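Local coordinates for DegQ (Legionella pneumophila, PDB 4YO1), which probably acts as a periplasmic serine endopeptidase of the S1C (HtrA) family, here a fragment holding its trypsin-like protease domain and a PDZ domain, at residues Met30-Asn35 with Leu134-Ile139; Val36-Tyr41 with Asn99-Thr104; Ile89-Val94 with Glu121-Val126; Tyr150-Gly155 with Gln167-Gly172; Gly215-Ile220 with Gly231-Ile236. The protein carries 1 engineered substitution. All coordinates share one frame; numbering follows the deposited sequence.

Contact 1 of 5, residues Met30-Asn35 with Leu134-Ile139; sequences MPAIVN and LKSLVI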
# COMPACT_ATOMS: atom_id res chain seq x y z
N MET A 30 8.72 14.76 -12.88
CA MET A 30 7.95 14.39 -14.08
C MET A 30 8.61 14.50 -15.47
O MET A 30 8.63 13.51 -16.20
CB MET A 30 6.58 15.08 -14.12
CG MET A 30 5.56 14.49 -13.19
SD MET A 30 5.95 12.77 -12.86
CE MET A 30 5.79 12.75 -11.08
N PRO A 31 9.14 15.68 -15.84
CA PRO A 31 9.65 15.87 -17.21
C PRO A 31 10.64 14.81 -17.69
O PRO A 31 10.67 14.48 -18.87
CB PRO A 31 10.35 17.23 -17.13
CG PRO A 31 9.65 17.95 -16.06
CD PRO A 31 9.31 16.91 -15.04
N ALA A 32 11.44 14.28 -16.76
CA ALA A 32 12.49 13.34 -17.10
C ALA A 32 11.96 11.94 -17.34
O ALA A 32 12.67 11.06 -17.83
CB ALA A 32 13.51 13.30 -15.98
N ILE A 33 10.70 11.71 -16.97
CA ILE A 33 10.12 10.39 -17.09
C ILE A 33 9.48 10.23 -18.44
O ILE A 33 8.70 11.07 -18.87
CB ILE A 33 9.11 10.10 -15.97
CG1 ILE A 33 9.86 9.89 -14.66
CG2 ILE A 33 8.32 8.84 -16.28
CD1 ILE A 33 10.11 11.16 -13.92
N VAL A 34 9.83 9.16 -19.13
CA VAL A 34 9.33 8.97 -20.49
C VAL A 34 8.47 7.72 -20.62
O VAL A 34 8.47 6.85 -19.74
CB VAL A 34 10.49 8.88 -21.52
CG1 VAL A 34 11.43 10.08 -21.37
CG2 VAL A 34 11.25 7.58 -21.38
N ASN A 35 7.72 7.65 -21.71
CA ASN A 35 7.04 6.43 -22.08
C ASN A 35 7.84 5.74 -23.17
O ASN A 35 8.43 6.40 -24.03
CB ASN A 35 5.61 6.69 -22.56
CG ASN A 35 4.91 5.41 -22.97
OD1 ASN A 35 4.94 5.01 -24.14
ND2 ASN A 35 4.30 4.75 -22.01
N LEU A 134 15.68 18.96 -23.89
CA LEU A 134 15.26 18.05 -22.82
C LEU A 134 15.60 18.51 -21.41
O LEU A 134 16.61 19.17 -21.18
CB LEU A 134 15.87 16.66 -23.05
CG LEU A 134 15.48 16.00 -24.37
CD1 LEU A 134 16.27 14.73 -24.58
CD2 LEU A 134 13.99 15.73 -24.39
N LYS A 135 14.74 18.15 -20.46
CA LYS A 135 15.02 18.39 -19.05
C LYS A 135 15.10 17.07 -18.29
O LYS A 135 14.45 16.09 -18.66
CB LYS A 135 13.99 19.32 -18.41
CG LYS A 135 14.56 20.64 -17.88
CD LYS A 135 15.63 20.43 -16.81
CE LYS A 135 16.13 21.77 -16.26
NZ LYS A 135 17.26 21.63 -15.30
N SER A 136 15.92 17.06 -17.25
CA SER A 136 16.08 15.88 -16.44
C SER A 136 15.56 16.18 -15.05
O SER A 136 14.90 17.20 -14.82
CB SER A 136 17.56 15.47 -16.39
OG SER A 136 17.71 14.10 -16.07
N LEU A 137 15.85 15.29 -14.11
CA LEU A 137 15.45 15.48 -12.73
C LEU A 137 16.67 15.67 -11.86
O LEU A 137 17.80 15.49 -12.32
CB LEU A 137 14.67 14.26 -12.23
CG LEU A 137 15.37 12.90 -12.19
CD1 LEU A 137 16.27 12.71 -10.98
CD2 LEU A 137 14.32 11.80 -12.23
N VAL A 138 16.45 16.01 -10.60
CA VAL A 138 17.54 16.03 -9.64
C VAL A 138 17.79 14.59 -9.18
O VAL A 138 16.86 13.87 -8.83
CB VAL A 138 17.26 16.98 -8.46
CG1 VAL A 138 16.99 18.37 -8.98
CG2 VAL A 138 16.09 16.52 -7.63
N ILE A 139 19.05 14.16 -9.23
CA ILE A 139 19.37 12.77 -8.90
C ILE A 139 20.23 12.63 -7.63
O ILE A 139 21.16 13.42 -7.41
CB ILE A 139 19.96 12.01 -10.13
CG1 ILE A 139 21.37 11.50 -9.86
CG2 ILE A 139 19.92 12.88 -11.37
CD1 ILE A 139 21.40 10.05 -9.47

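Contact 2 of 5, residues Val36-Tyr41 with Asn99-Thr104; sequences VAVQGY and NLITVT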
# COMPACT_ATOMS: atom_id res chain seq x y z
N VAL A 36 7.86 4.42 -23.13
CA VAL A 36 8.62 3.64 -24.08
C VAL A 36 7.78 2.55 -24.73
O VAL A 36 7.39 1.59 -24.07
CB VAL A 36 9.84 3.01 -23.40
CG1 VAL A 36 10.54 2.06 -24.35
CG2 VAL A 36 10.80 4.09 -22.93
N ALA A 37 7.50 2.70 -26.02
CA ALA A 37 6.75 1.68 -26.74
C ALA A 37 7.64 0.92 -27.71
O ALA A 37 8.41 1.51 -28.47
CB ALA A 37 5.57 2.30 -27.45
N VAL A 38 7.51 -0.40 -27.69
CA VAL A 38 8.38 -1.27 -28.48
C VAL A 38 7.59 -2.19 -29.41
O VAL A 38 6.59 -2.80 -29.00
CB VAL A 38 9.28 -2.11 -27.56
CG1 VAL A 38 9.95 -3.24 -28.33
CG2 VAL A 38 10.32 -1.22 -26.91
N GLN A 39 8.03 -2.29 -30.66
CA GLN A 39 7.41 -3.19 -31.62
C GLN A 39 8.47 -4.08 -32.26
O GLN A 39 9.50 -3.61 -32.71
CB GLN A 39 6.66 -2.38 -32.68
CG GLN A 39 5.69 -1.36 -32.10
CD GLN A 39 5.07 -0.45 -33.14
OE1 GLN A 39 4.80 -0.87 -34.26
NE2 GLN A 39 4.84 0.80 -32.77
N GLY A 40 8.21 -5.39 -32.25
CA GLY A 40 9.09 -6.37 -32.87
C GLY A 40 8.30 -7.56 -33.39
O GLY A 40 7.15 -7.40 -33.80
N TYR A 41 8.90 -8.75 -33.36
CA TYR A 41 8.21 -9.98 -33.77
C TYR A 41 8.65 -11.19 -32.94
O TYR A 41 7.96 -12.21 -32.89
CB TYR A 41 8.42 -10.28 -35.25
CG TYR A 41 7.77 -9.27 -36.18
CD1 TYR A 41 6.42 -9.32 -36.46
CD2 TYR A 41 8.52 -8.26 -36.78
CE1 TYR A 41 5.82 -8.41 -37.31
CE2 TYR A 41 7.94 -7.34 -37.63
CZ TYR A 41 6.59 -7.41 -37.89
OH TYR A 41 6.01 -6.49 -38.74
N ASN A 99 12.45 -4.09 -32.38
CA ASN A 99 12.65 -3.74 -33.77
C ASN A 99 12.35 -2.27 -33.94
O ASN A 99 13.08 -1.55 -34.63
CB ASN A 99 11.72 -4.58 -34.64
CG ASN A 99 12.12 -4.56 -36.09
OD1 ASN A 99 13.16 -4.03 -36.45
ND2 ASN A 99 11.29 -5.17 -36.93
N LEU A 100 11.29 -1.81 -33.28
CA LEU A 100 10.97 -0.39 -33.23
C LEU A 100 10.79 0.07 -31.79
O LEU A 100 9.79 -0.25 -31.14
CB LEU A 100 9.70 -0.10 -34.02
CG LEU A 100 9.61 1.26 -34.73
CD1 LEU A 100 8.20 1.44 -35.27
CD2 LEU A 100 10.01 2.45 -33.86
N ILE A 101 11.76 0.82 -31.30
CA ILE A 101 11.65 1.43 -29.99
C ILE A 101 11.26 2.88 -30.16
O ILE A 101 12.04 3.69 -30.65
CB ILE A 101 12.98 1.38 -29.23
CG1 ILE A 101 13.42 -0.06 -29.02
CG2 ILE A 101 12.85 2.08 -27.91
CD1 ILE A 101 14.81 -0.19 -28.48
N THR A 102 10.05 3.21 -29.76
CA THR A 102 9.62 4.60 -29.84
C THR A 102 9.36 5.22 -28.47
O THR A 102 8.66 4.64 -27.62
CB THR A 102 8.41 4.78 -30.77
OG1 THR A 102 7.95 6.13 -30.68
CG2 THR A 102 7.28 3.83 -30.39
N VAL A 103 9.95 6.40 -28.26
CA VAL A 103 9.86 7.14 -27.01
C VAL A 103 8.93 8.33 -27.16
O VAL A 103 9.03 9.09 -28.11
CB VAL A 103 11.26 7.63 -26.54
CG1 VAL A 103 11.18 8.98 -25.86
CG2 VAL A 103 11.89 6.63 -25.58
N THR A 104 8.05 8.51 -26.19
CA THR A 104 7.16 9.65 -26.19
C THR A 104 7.45 10.44 -24.91
O THR A 104 7.47 9.89 -23.82
CB THR A 104 5.69 9.23 -26.35
OG1 THR A 104 5.32 8.35 -25.29
CG2 THR A 104 5.47 8.54 -27.68

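Contact 3 of 5, residues Ile89-Val94 with Glu121-Val126; sequences ITNDHV and ETDLAV. With CD (cadmium ion), chain D.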
# COMPACT_ATOMS: atom_id res chain seq x y z
N ILE A 89 17.32 5.69 -19.69
CA ILE A 89 17.44 4.34 -19.18
C ILE A 89 16.06 3.75 -18.86
O ILE A 89 15.17 4.45 -18.39
CB ILE A 89 18.33 4.30 -17.94
CG1 ILE A 89 18.37 2.89 -17.34
CG2 ILE A 89 17.84 5.29 -16.92
CD1 ILE A 89 19.28 2.77 -16.14
N THR A 90 15.90 2.47 -19.16
CA THR A 90 14.64 1.79 -18.93
C THR A 90 14.98 0.33 -18.65
O THR A 90 16.16 -0.02 -18.54
CB THR A 90 13.71 1.93 -20.16
OG1 THR A 90 12.56 1.09 -20.00
CG2 THR A 90 14.45 1.56 -21.43
N ASN A 91 13.98 -0.53 -18.51
CA ASN A 91 14.24 -1.93 -18.23
C ASN A 91 14.71 -2.68 -19.47
O ASN A 91 14.41 -2.29 -20.60
CB ASN A 91 13.03 -2.61 -17.60
CG ASN A 91 13.16 -2.74 -16.09
OD1 ASN A 91 13.91 -1.99 -15.45
ND2 ASN A 91 12.45 -3.70 -15.51
N ASP A 92 15.46 -3.75 -19.25
CA ASP A 92 16.09 -4.48 -20.35
C ASP A 92 15.10 -5.35 -21.09
O ASP A 92 15.18 -5.50 -22.31
CB ASP A 92 17.25 -5.34 -19.84
CG ASP A 92 18.14 -5.82 -20.96
OD1 ASP A 92 18.15 -5.16 -22.03
OD2 ASP A 92 18.83 -6.85 -20.79
N HIS A 93 14.16 -5.93 -20.35
CA HIS A 93 13.22 -6.87 -20.94
C HIS A 93 12.13 -6.17 -21.73
O HIS A 93 11.40 -6.81 -22.47
CB HIS A 93 12.61 -7.79 -19.88
CG HIS A 93 11.63 -7.11 -18.98
ND1 HIS A 93 11.82 -5.82 -18.53
CD2 HIS A 93 10.45 -7.53 -18.47
CE1 HIS A 93 10.79 -5.48 -17.76
NE2 HIS A 93 9.95 -6.50 -17.71
N VAL A 94 12.01 -4.86 -21.57
CA VAL A 94 11.00 -4.12 -22.31
C VAL A 94 11.41 -4.00 -23.77
O VAL A 94 10.58 -4.09 -24.68
CB VAL A 94 10.79 -2.70 -21.76
CG1 VAL A 94 9.55 -2.08 -22.37
CG2 VAL A 94 10.68 -2.73 -20.25
N GLU A 121 21.47 -8.90 -16.01
CA GLU A 121 21.46 -9.16 -14.58
C GLU A 121 20.79 -8.07 -13.72
O GLU A 121 20.13 -8.39 -12.74
CB GLU A 121 22.88 -9.47 -14.08
CG GLU A 121 23.99 -9.13 -15.07
CD GLU A 121 24.16 -10.16 -16.20
OE1 GLU A 121 24.58 -11.31 -15.92
OE2 GLU A 121 23.90 -9.80 -17.37
N THR A 122 20.95 -6.81 -14.09
CA THR A 122 20.25 -5.73 -13.38
C THR A 122 18.93 -5.37 -14.07
O THR A 122 18.19 -4.50 -13.60
CB THR A 122 21.10 -4.44 -13.28
OG1 THR A 122 21.31 -3.90 -14.59
CG2 THR A 122 22.43 -4.73 -12.62
N ASP A 123 18.63 -6.05 -15.18
CA ASP A 123 17.49 -5.72 -16.03
C ASP A 123 17.48 -4.25 -16.42
O ASP A 123 16.48 -3.56 -16.24
CB ASP A 123 16.16 -6.11 -15.38
CG ASP A 123 14.98 -5.98 -16.35
OD1 ASP A 123 15.20 -6.03 -17.58
OD2 ASP A 123 13.83 -5.82 -15.88
N LEU A 124 18.59 -3.78 -16.95
CA LEU A 124 18.68 -2.39 -17.34
C LEU A 124 19.15 -2.28 -18.78
O LEU A 124 19.88 -3.14 -19.28
CB LEU A 124 19.63 -1.62 -16.42
CG LEU A 124 19.18 -1.42 -14.96
CD1 LEU A 124 20.30 -0.83 -14.10
CD2 LEU A 124 17.94 -0.55 -14.90
N ALA A 125 18.72 -1.22 -19.45
CA ALA A 125 19.13 -0.98 -20.82
C ALA A 125 19.23 0.52 -21.08
O ALA A 125 18.55 1.32 -20.43
CB ALA A 125 18.16 -1.63 -21.78
N VAL A 126 20.09 0.90 -22.02
CA VAL A 126 20.36 2.30 -22.30
C VAL A 126 19.97 2.65 -23.73
O VAL A 126 20.30 1.92 -24.66
CB VAL A 126 21.84 2.64 -22.12
CG1 VAL A 126 22.05 4.14 -22.26
CG2 VAL A 126 22.35 2.15 -20.78
CD CD D . 25.95 -9.87 -18.49

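Contact 4 of 5, residues Tyr150-Gly155 with Gln167-Gly172; sequences YVVAIG and QSATFG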
# COMPACT_ATOMS: atom_id res chain seq x y z
N TYR A 150 10.91 7.37 2.90
CA TYR A 150 9.75 7.38 2.03
C TYR A 150 10.22 7.33 0.59
O TYR A 150 11.37 7.62 0.30
CB TYR A 150 8.88 8.62 2.26
CG TYR A 150 8.34 8.71 3.66
CD1 TYR A 150 7.39 7.81 4.12
CD2 TYR A 150 8.79 9.69 4.54
CE1 TYR A 150 6.91 7.89 5.41
CE2 TYR A 150 8.32 9.77 5.81
CZ TYR A 150 7.38 8.88 6.25
OH TYR A 150 6.91 8.97 7.54
N VAL A 151 9.32 6.99 -0.31
CA VAL A 151 9.73 6.62 -1.65
C VAL A 151 8.54 6.63 -2.61
O VAL A 151 7.44 6.23 -2.22
CB VAL A 151 10.41 5.23 -1.59
CG1 VAL A 151 9.61 4.18 -2.35
CG2 VAL A 151 11.84 5.34 -2.04
N VAL A 152 8.75 7.12 -3.83
CA VAL A 152 7.69 7.17 -4.82
C VAL A 152 8.12 6.60 -6.17
O VAL A 152 9.13 7.00 -6.74
CB VAL A 152 7.14 8.59 -4.99
CG1 VAL A 152 6.46 8.76 -6.36
CG2 VAL A 152 6.17 8.92 -3.86
N ALA A 153 7.32 5.66 -6.68
CA ALA A 153 7.60 5.01 -7.95
C ALA A 153 6.81 5.65 -9.07
O ALA A 153 5.60 5.48 -9.16
CB ALA A 153 7.27 3.54 -7.85
N ILE A 154 7.49 6.39 -9.93
CA ILE A 154 6.84 7.10 -11.03
C ILE A 154 7.03 6.38 -12.36
O ILE A 154 8.03 5.68 -12.56
CB ILE A 154 7.40 8.51 -11.22
CG1 ILE A 154 7.67 9.17 -9.88
CG2 ILE A 154 6.45 9.36 -12.06
CD1 ILE A 154 8.51 10.41 -10.04
N GLY A 155 6.08 6.56 -13.26
CA GLY A 155 6.20 6.03 -14.60
C GLY A 155 5.36 6.80 -15.59
O GLY A 155 4.76 7.82 -15.27
N GLN A 167 0.66 10.24 -16.27
CA GLN A 167 1.64 9.77 -15.30
C GLN A 167 1.04 8.75 -14.34
O GLN A 167 -0.15 8.45 -14.41
CB GLN A 167 2.20 10.95 -14.50
CG GLN A 167 2.95 11.98 -15.34
CD GLN A 167 2.02 12.97 -16.02
OE1 GLN A 167 0.81 12.75 -16.09
NE2 GLN A 167 2.57 14.07 -16.52
N SER A 168 1.87 8.24 -13.44
CA SER A 168 1.47 7.22 -12.48
C SER A 168 2.50 7.08 -11.34
O SER A 168 3.57 6.51 -11.53
CB SER A 168 1.29 5.87 -13.18
OG SER A 168 1.17 4.81 -12.24
N ALA A 169 2.15 7.61 -10.17
CA ALA A 169 3.03 7.56 -9.01
C ALA A 169 2.41 6.87 -7.80
O ALA A 169 1.27 7.14 -7.42
CB ALA A 169 3.48 8.94 -8.63
N THR A 170 3.18 5.98 -7.18
CA THR A 170 2.74 5.25 -5.99
C THR A 170 3.72 5.46 -4.85
O THR A 170 4.92 5.60 -5.07
CB THR A 170 2.65 3.77 -6.27
OG1 THR A 170 3.98 3.25 -6.38
CG2 THR A 170 1.89 3.53 -7.56
N PHE A 171 3.20 5.46 -3.63
CA PHE A 171 3.94 5.85 -2.46
C PHE A 171 4.21 4.64 -1.60
O PHE A 171 3.41 3.71 -1.56
CB PHE A 171 3.12 6.87 -1.67
CG PHE A 171 3.81 7.41 -0.44
CD1 PHE A 171 4.98 8.14 -0.53
CD2 PHE A 171 3.25 7.21 0.80
CE1 PHE A 171 5.59 8.64 0.59
CE2 PHE A 171 3.86 7.71 1.93
CZ PHE A 171 5.02 8.43 1.83
N GLY A 172 5.35 4.65 -0.91
CA GLY A 172 5.70 3.60 0.01
C GLY A 172 7.01 3.95 0.67
O GLY A 172 7.47 5.10 0.57

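Contact 5 of 5, residues Gly215-Ile220 with Gly231-Ile236; sequences GINTAI and GFAIPI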
# COMPACT_ATOMS: atom_id res chain seq x y z
N GLY A 215 16.66 5.44 -7.65
CA GLY A 215 16.58 4.10 -8.20
C GLY A 215 15.72 3.96 -9.44
O GLY A 215 14.89 4.82 -9.73
N ILE A 216 15.94 2.86 -10.16
CA ILE A 216 15.17 2.55 -11.37
C ILE A 216 14.27 1.33 -11.18
O ILE A 216 14.73 0.27 -10.78
CB ILE A 216 16.11 2.31 -12.56
CG1 ILE A 216 16.97 3.55 -12.82
CG2 ILE A 216 15.31 1.96 -13.80
CD1 ILE A 216 16.18 4.76 -13.30
N ASN A 217 12.98 1.49 -11.48
CA ASN A 217 12.02 0.43 -11.21
C ASN A 217 12.25 -0.82 -12.06
O ASN A 217 12.69 -0.72 -13.19
CB ASN A 217 10.60 0.94 -11.40
CG ASN A 217 10.31 2.18 -10.57
OD1 ASN A 217 10.99 2.43 -9.57
ND2 ASN A 217 9.32 2.96 -10.98
N THR A 218 11.98 -1.99 -11.51
CA THR A 218 12.06 -3.21 -12.30
C THR A 218 10.79 -4.04 -12.18
O THR A 218 9.91 -3.72 -11.39
CB THR A 218 13.23 -4.10 -11.89
OG1 THR A 218 13.15 -4.37 -10.49
CG2 THR A 218 14.54 -3.43 -12.19
N ALA A 219 10.72 -5.12 -12.94
CA ALA A 219 9.55 -5.99 -12.94
C ALA A 219 9.79 -7.24 -12.10
O ALA A 219 10.91 -7.73 -12.03
CB ALA A 219 9.20 -6.37 -14.36
N ILE A 220 8.74 -7.75 -11.45
CA ILE A 220 8.81 -9.02 -10.71
C ILE A 220 7.54 -9.85 -10.92
O ILE A 220 7.59 -11.06 -11.14
CB ILE A 220 9.06 -8.83 -9.19
CG1 ILE A 220 10.50 -8.38 -8.92
CG2 ILE A 220 8.77 -10.12 -8.42
CD1 ILE A 220 10.73 -6.87 -9.00
N GLY A 231 7.86 -4.54 -4.26
CA GLY A 231 8.56 -4.06 -5.44
C GLY A 231 10.08 -4.05 -5.29
O GLY A 231 10.60 -4.09 -4.17
N PHE A 232 10.79 -4.00 -6.41
CA PHE A 232 12.25 -3.93 -6.42
C PHE A 232 12.79 -2.87 -7.37
O PHE A 232 12.30 -2.72 -8.50
CB PHE A 232 12.86 -5.28 -6.81
CG PHE A 232 12.76 -6.34 -5.73
CD1 PHE A 232 13.71 -6.43 -4.73
CD2 PHE A 232 11.71 -7.25 -5.72
CE1 PHE A 232 13.63 -7.40 -3.74
CE2 PHE A 232 11.61 -8.23 -4.74
CZ PHE A 232 12.58 -8.31 -3.73
N ALA A 233 13.80 -2.13 -6.93
CA ALA A 233 14.48 -1.18 -7.80
C ALA A 233 16.00 -1.32 -7.71
O ALA A 233 16.54 -1.89 -6.76
CB ALA A 233 14.06 0.25 -7.47
N ILE A 234 16.70 -0.82 -8.72
CA ILE A 234 18.15 -0.90 -8.75
C ILE A 234 18.71 0.45 -8.32
O ILE A 234 18.41 1.46 -8.96
CB ILE A 234 18.66 -1.23 -10.17
CG1 ILE A 234 18.10 -2.59 -10.63
CG2 ILE A 234 20.17 -1.24 -10.20
CD1 ILE A 234 18.78 -3.80 -9.98
N PRO A 235 19.53 0.46 -7.24
CA PRO A 235 20.08 1.70 -6.67
C PRO A 235 20.77 2.50 -7.75
O PRO A 235 21.61 1.94 -8.46
CB PRO A 235 21.11 1.18 -5.67
CG PRO A 235 20.68 -0.19 -5.36
CD PRO A 235 20.10 -0.73 -6.62
N ILE A 236 20.42 3.77 -7.89
CA ILE A 236 20.87 4.58 -9.01
C ILE A 236 22.40 4.67 -9.13
O ILE A 236 22.93 4.93 -10.22
CB ILE A 236 20.26 6.00 -8.97
CG1 ILE A 236 20.54 6.77 -10.27
CG2 ILE A 236 20.73 6.77 -7.77
CD1 ILE A 236 19.82 6.19 -11.49

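Contact 1 of 5, residues Met30-Asn35 with Leu134-Ile139
The methyl group of Ala-32 rests against the extended backbone of Ser-136 and Leu-137, at a place where the start of one barrel meets the connection between the two six-stranded barrels of the trypsin-like protease domain. Residues 30-32 form a short 3-10 turn, closed by Ile-33 N bonding to Met-30 O, just before strand 33-40 opens the first barrel. The opposing residues 134-139 belong to the irregular connection that leaves strand 124-128 and later reaches strand 150-155. The two segments meet by van der Waals contact alone. Ala-32 has the largest share: its CB lies 3.7 Å from Ser-136 C, directed at the peptide joining Ser-136 to Leu-137. At one end, Lys-135 takes part through the root of its side chain, with CB 4.4 Å from Pro-31 CB, while the aliphatic chain and its amine lead away from the turn. At the other end Leu-137 lies beside the alanine methyl; with CG between the backbone N and the carbonyl carbon (chi1 62°), it puts CD2 4.1 Å from Ala-32 CB. The hydroxyl of Ser-136 serves a different neighbour, bonding to Ile-80 O of strand 74-82, and Ala-32 is itself backbone-bonded to Ile-80, which ties both segments to that strand. The nearest approach of Leu-137 to the methyl is made by its backbone, with N 3.6 Å from Ala-32 CB.

Contact 2 of 5, residues Val36-Tyr41 with Asn99-Thr104
Ala-37 and Thr-102 exchange both of their backbone hydrogen bonds, Ala-37 N to Thr-102 O at 2.8 Å and Thr-102 N to Ala-37 O at 2.7 Å, each donor lying close to the axis of the carbonyl it meets. Two residues further on, Gln-39 N donates to Leu-100 O at 2.7 Å and Leu-100 N returns a bond to Gln-39 O. That last oxygen also accepts from Asn-99 N, at 3.0 Å and with a more bent N-H...O angle of 137°. Leu-100 N lies in the plane of the Gln-39 carbonyl, whereas Asn-99 N is tilted 33° from it. Asn-99 and Leu-100 thus both face Gln-39, which makes a classic beta bulge at the point where the chain turns a corner. The paired strands 33-40 and 98-104 are antiparallel and are the first and last in the order of the N-terminal barrel of the trypsin-like domain, so their bonds close that barrel. Their other backbone edges are taken up as well: Val-36 and Val-38 bond to Gly-76 and Ser-74, Ile-101 and Val-103 to Ala-113 and Leu-111. Val-36, Val-38, Ile-101 and Val-103 share the buried face. On it Val-38 CG2 lies 3.9 Å from Ile-101 CG1, the two side chains running side by side in the same direction, and Val-36 meets Val-103 through their CG2 methyls. The face of Ala-37, Gln-39, Leu-100 and Thr-102 is more exposed; there Thr-102 keeps OG1 anti to the backbone N (chi1 173°), which brings CG2 to 3.7 Å from Ala-37 CB, while OG1 makes a weak bond to Leu-111 O.

Contact 3 of 5, residues Ile89-Val94 with Glu121-Val126
Asp-123 reaches across to Asn-91, Asp-92 and His-93 with its carboxylate. OD1 accepts from His-93 N at 3.0 Å, using its syn lone pair, and more weakly from Asp-92 N, which also has a weak bond to Asp-123 O. OD2 lies on the side of the Asn-91 amide and the imidazole, with ND1 of His-93 3.3 Å from OD2 of Asp-123; the angle there is too poor for a hydrogen bond, and ring and carboxylate planes stand 72° apart. His-93 and Asp-123 are predicted members of the charge relay of a chymotrypsin-like protease, whose third position is the engineered Ala-202, touched by Asn-91. Here the aspartate is bonded to the backbone of His-93 and, weakly, of Asp-92, and not to the imidazole. Asp-123 CG is anti to its backbone N (chi1 -171°), which extends the carboxylate towards the backbone of Asp-92 and His-93. Behind this layer the chains settle into an antiparallel pair: Thr-90 N bonds to Ala-125 O at 3.2 Å. In return, Ala-125 N bonds to Thr-90 O at 3.0 Å. Next to that pair, Ile-89 CD1 packs on Leu-124 CD2 at 3.8 Å, and both side chains rest on Ile-216 of the other barrel. Asp-92, whose CB approaches Leu-124 O, is held at its far end by a salt bridge to Arg-96. Further out, Glu-121 OE2 binds a cadmium ion at 2.3 Å.

Contact 4 of 5, residues Tyr150-Gly155 with Gln167-Gly172
The backbones of Tyr-150–Gly-155 and Gln-167–Gly-172 run antiparallel, their strand axes at 161°, with Ala-153 bonded both ways to Thr-170; Gly-172 N bonds to Val-151 O, and the return bond from Val-151 N is weak, as are both bonds of Gly-155 with Ser-168. These are the first two strands of the C-terminal barrel of the trypsin-like domain. Val-152, Ala-169 and Phe-171 share one face, on which helix 23-29 packs through Leu-26. Val-152 divides its methyls there: CG1 lies 3.8 Å from Ala-169 CB, and CG2 meets the ring edge of Phe-171 in its plane, 3.6 Å from CD1. On the other face Thr-170 OG1 lies beside Ala-153 CB and bonds to Ala-196 O. Phe-171 CG is anti to its backbone N (chi1 -178°), which carries the ring across to Tyr-150 of the partner strand. The two rings are nearly parallel, at 22°, but slid apart with centroids 5.5 Å distant. Each also takes part in the trimer: Phe-171 stacks edge-to-face with Tyr-150 of the second subunit, and Tyr-150 with Phe-171 of the third. Within the chain the rings touch at Tyr-150 CD1 and Phe-171 CZ.

Contact 5 of 5, residues Gly215-Ile220 with Gly231-Ile236
Thr-218 holds the carbonyl of Phe-232 by two bonds, one from its backbone N at 3.1 Å to Phe-232 O and one from its hydroxyl OG1 at 2.7 Å to the same oxygen. The donors come from different directions: the N-H lies nearly in line with the carbonyl bond, whereas OG1 stands above the carbonyl plane. With OG1 between the backbone N and the carbonyl carbon (chi1 54°), the hydroxyl is turned to Phe-232 and the methyl CG2 meets Ile-234 CG1 at 4.0 Å. From here to Gly-215 the contact is close and buried. Ile-216 and Ile-234 exchange backbone bonds, Gly-215 CA comes 3.3 Å from Ile-234 O, and Ala-233 CB packs against Ile-216 O. These are neighbouring antiparallel strands of the C-terminal barrel in the trypsin-like fold, and the second runs straight into helix 236-249, with Pro-235 at its N-cap position. Ile-236, in that helix, reaches back so that its CD1 lies 4.1 Å from Ile-216 CG1. The opposite end is looser. The backbones have parted by Ile-220, whose exposed, poorly ordered side chain meets Phe-232, CD1 coming to the ring edge near its plane; the chain that follows, 221-227, is not modelled. Thr-218 also neighbours the predicted charge-relay residue Asp-123, the two side chains about 4 Å apart at their nearest atoms. Because its hydroxyl donates to Phe-232 O, it is the methyl CG2 that faces Asp-123, which implies that Thr-218 bounds the aspartate's surroundings with an apolar branch.

In the fold
Contacts 2 and 3 belong to the N-terminal barrel, contacts 4 and 5 to the C-terminal one, and contact 1 joins the turn just before the first strand of the former to the connection leading into the latter. Contacts 1 and 2 share strand 33-40, and the loop that contact 1 closes encloses contacts 2 and 3, whose segments alternate along the chain; contacts 4 and 5 follow in series. Contact 1 touches contact 4 where Met-30 packs on Ile-154, their centres about 14 Å apart. The barrels also meet between contacts 3 and 5, with centres about 10 Å apart, where Asn-91 and His-93 approach Asn-217, Thr-218 and Ala-219. The predicted charge relay thus lies at the barrel interface, as in chymotrypsin-like proteases.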